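Peroxisomal catalase A (PDB 1A4E) breaks down hydrogen peroxide into water and oxygen with a heme cofactor, probably protecting the cell from peroxide made by peroxisomal oxidases. Local coordinates at residues B[74-82]-B[321-329]. Sequence-based numbering, arbitrary orientation.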
loop_
_atom_site.group_PDB
_atom_site.type_symbol
_atom_site.label_atom_id
_atom_site.label_comp_id
_atom_site.label_asym_id
_atom_site.label_seq_id
_atom_site.Cartn_x
_atom_site.Cartn_y
_atom_site.Cartn_z
ATOM N N ASP B 74 20.405 -9.611 40.211
ATOM C CA ASP B 74 20.094 -10.968 40.656
ATOM C C ASP B 74 18.778 -11.461 40.059
ATOM O O ASP B 74 18.508 -12.660 40.016
ATOM C CB ASP B 74 20.004 -11.015 42.193
ATOM C CG ASP B 74 19.035 -10.018 42.824
ATOM O OD1 ASP B 74 19.249 -8.812 42.689
ATOM O OD2 ASP B 74 18.068 -10.449 43.439
ATOM N N ILE B 75 17.928 -10.532 39.614
ATOM C CA ILE B 75 16.677 -10.895 38.958
ATOM C C ILE B 75 16.828 -10.852 37.428
ATOM O O ILE B 75 16.418 -11.776 36.728
ATOM C CB ILE B 75 15.547 -9.922 39.424
ATOM C CG1 ILE B 75 15.413 -9.914 40.948
ATOM C CG2 ILE B 75 14.234 -10.339 38.767
ATOM C CD1 ILE B 75 15.014 -11.251 41.620
ATOM N N CYS B 76 17.444 -9.805 36.873
ATOM C CA CYS B 76 17.534 -9.626 35.432
ATOM C C CYS B 76 18.919 -9.218 34.990
ATOM O O CYS B 76 19.468 -8.234 35.482
ATOM C CB CYS B 76 16.546 -8.561 34.997
ATOM S SG CYS B 76 16.436 -8.438 33.201
ATOM N N GLY B 77 19.462 -9.974 34.032
ATOM C CA GLY B 77 20.795 -9.741 33.504
ATOM C C GLY B 77 20.865 -8.761 32.334
ATOM O O GLY B 77 21.947 -8.621 31.764
ATOM N N SER B 78 19.769 -8.078 31.936
ATOM C CA SER B 78 19.780 -7.116 30.833
ATOM C C SER B 78 20.734 -5.964 31.099
ATOM O O SER B 78 20.794 -5.435 32.212
ATOM C CB SER B 78 18.398 -6.524 30.604
ATOM O OG SER B 78 17.469 -7.562 30.352
ATOM N N ALA B 79 21.479 -5.573 30.063
ATOM C CA ALA B 79 22.468 -4.506 30.165
ATOM C C ALA B 79 21.939 -3.160 30.635
ATOM O O ALA B 79 22.660 -2.443 31.323
ATOM C CB ALA B 79 23.138 -4.286 28.821
ATOM N N MET B 80 20.679 -2.809 30.343
ATOM C CA MET B 80 20.141 -1.535 30.793
ATOM C C MET B 80 20.045 -1.442 32.311
ATOM O O MET B 80 20.024 -0.347 32.862
ATOM C CB MET B 80 18.762 -1.305 30.174
ATOM C CG MET B 80 17.643 -2.231 30.603
ATOM S SD MET B 80 16.059 -1.786 29.851
ATOM C CE MET B 80 15.688 -0.233 30.611
ATOM N N PHE B 81 20.026 -2.592 32.994
ATOM C CA PHE B 81 19.964 -2.656 34.446
ATOM C C PHE B 81 21.323 -2.923 35.093
ATOM O O PHE B 81 21.404 -2.916 36.314
ATOM C CB PHE B 81 19.013 -3.766 34.891
ATOM C CG PHE B 81 17.570 -3.632 34.439
ATOM C CD1 PHE B 81 16.875 -2.431 34.610
ATOM C CD2 PHE B 81 16.930 -4.733 33.878
ATOM C CE1 PHE B 81 15.537 -2.340 34.216
ATOM C CE2 PHE B 81 15.593 -4.633 33.488
ATOM C CZ PHE B 81 14.896 -3.439 33.657
ATOM N N SER B 82 22.419 -3.100 34.345
ATOM C CA SER B 82 23.689 -3.532 34.916
ATOM C C SER B 82 24.420 -2.684 35.943
ATOM O O SER B 82 25.179 -3.254 36.725
ATOM C CB SER B 82 24.666 -3.827 33.788
ATOM O OG SER B 82 24.952 -2.668 33.026
ATOM N N THR B 321 9.517 -6.726 20.823
ATOM C CA THR B 321 10.750 -5.954 20.847
ATOM C C THR B 321 11.218 -6.025 22.294
ATOM O O THR B 321 10.779 -5.284 23.174
ATOM C CB THR B 321 10.478 -4.493 20.429
ATOM O OG1 THR B 321 9.932 -4.556 19.126
ATOM C CG2 THR B 321 11.711 -3.614 20.414
ATOM N N THR B 322 12.120 -6.969 22.530
ATOM C CA THR B 322 12.616 -7.218 23.864
ATOM C C THR B 322 14.101 -7.491 23.832
ATOM O O THR B 322 14.622 -7.987 22.843
ATOM C CB THR B 322 11.846 -8.416 24.465
ATOM O OG1 THR B 322 12.320 -8.530 25.798
ATOM C CG2 THR B 322 12.028 -9.723 23.707
ATOM N N VAL B 323 14.790 -7.154 24.918
ATOM C CA VAL B 323 16.220 -7.409 25.008
ATOM C C VAL B 323 16.488 -8.769 25.650
ATOM O O VAL B 323 15.578 -9.355 26.251
ATOM C CB VAL B 323 16.908 -6.282 25.827
ATOM C CG1 VAL B 323 16.795 -4.990 25.025
ATOM C CG2 VAL B 323 16.298 -6.147 27.217
ATOM N N PRO B 324 17.701 -9.338 25.546
ATOM C CA PRO B 324 18.109 -10.518 26.295
ATOM C C PRO B 324 17.804 -10.439 27.783
ATOM O O PRO B 324 17.878 -9.366 28.385
ATOM C CB PRO B 324 19.587 -10.655 25.990
ATOM C CG PRO B 324 19.982 -9.419 25.228
ATOM C CD PRO B 324 18.698 -9.031 24.532
ATOM N N TYR B 325 17.444 -11.614 28.326
ATOM C CA TYR B 325 17.067 -11.868 29.719
ATOM C C TYR B 325 15.663 -11.408 30.092
ATOM O O TYR B 325 15.258 -11.548 31.247
ATOM C CB TYR B 325 18.078 -11.224 30.705
ATOM C CG TYR B 325 19.502 -11.737 30.497
ATOM C CD1 TYR B 325 19.879 -13.011 30.938
ATOM C CD2 TYR B 325 20.424 -10.941 29.814
ATOM C CE1 TYR B 325 21.172 -13.479 30.694
ATOM C CE2 TYR B 325 21.714 -11.400 29.571
ATOM C CZ TYR B 325 22.078 -12.667 30.013
ATOM O OH TYR B 325 23.346 -13.117 29.738
ATOM N N GLN B 326 14.901 -10.854 29.134
ATOM C CA GLN B 326 13.507 -10.491 29.344
ATOM C C GLN B 326 12.689 -11.175 28.265
ATOM O O GLN B 326 12.867 -10.959 27.068
ATOM C CB GLN B 326 13.294 -8.999 29.243
ATOM C CG GLN B 326 13.928 -8.253 30.388
ATOM C CD GLN B 326 13.724 -6.754 30.312
ATOM O OE1 GLN B 326 12.614 -6.256 30.182
ATOM N NE2 GLN B 326 14.797 -5.983 30.412
ATOM N N GLU B 327 11.819 -12.070 28.724
ATOM C CA GLU B 327 10.976 -12.860 27.846
ATOM C C GLU B 327 9.519 -12.842 28.286
ATOM O O GLU B 327 9.188 -12.410 29.388
ATOM C CB GLU B 327 11.494 -14.298 27.812
ATOM C CG GLU B 327 12.658 -14.539 26.855
ATOM C CD GLU B 327 12.294 -14.392 25.376
ATOM O OE1 GLU B 327 11.463 -15.148 24.887
ATOM O OE2 GLU B 327 12.840 -13.531 24.691
ATOM N N ALA B 328 8.631 -13.276 27.391
ATOM C CA ALA B 328 7.210 -13.327 27.680
ATOM C C ALA B 328 6.826 -14.645 28.340
ATOM O O ALA B 328 7.515 -15.657 28.172
ATOM C CB ALA B 328 6.422 -13.193 26.397
ATOM N N SER B 329 5.746 -14.645 29.127
ATOM C CA SER B 329 5.256 -15.880 29.726
ATOM C C SER B 329 4.204 -16.521 28.827
ATOM O O SER B 329 3.833 -15.955 27.797
ATOM C CB SER B 329 4.634 -15.612 31.094
ATOM O OG SER B 329 3.395 -14.920 30.998
#
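With OG turned opposite its own carbonyl carbon (chi1 -57°), Ser78 extends its hydroxyl into the type II turn Val323 to Gln326, while Gln326, its chain extended beyond CG, brings its amide to the same oxygen. Two hydrogen bonds then meet at that hydroxyl. Ser78 OG donates to Pro324 O at 2.7 Å, lying in the carbonyl plane, so the peptide at the middle of the turn is held by a side chain. Gln326 NE2 donates to Ser78 OG at 3.1 Å with a nearly straight N-H...O angle of 166°, and the oxygen sits close to the amide plane. NE2 also lies 3.5 Å from Phe81 CE2, the amide plane only modestly tilted from that of the ring; Met80 CG covers one face of this ring. On the flank, Gly77 CA stands over a face of the Tyr325 ring, 4.1 Å from its centroid and 22° off the normal, a CH-pi contact. Cys76 SG packs against Gln326 CG at 3.8 Å and receives the long hydrogen bond from Ser78 N within its own segment. Strand 203-206 joins the two segments from outside, since Gly77 and Tyr325 both form backbone hydrogen bonds with Ser206. The contact thus fastens the loop between strands 59-68 and 87-95 to the turn leading into strand 326-328, at the catalase beta-barrel, with the Gln326 side chain about 13 Å from the heme. A second subunit packs on Val323 and Pro324. Chemically, the buried serine hydroxyl is used as both donor and acceptor: giving its proton to Pro324 O probably fixes the rotation of the hydroxyl, and its oxygen accepts the N-H of the Gln326 amide, whose OE1 has a weak hydrogen bond from Trp126.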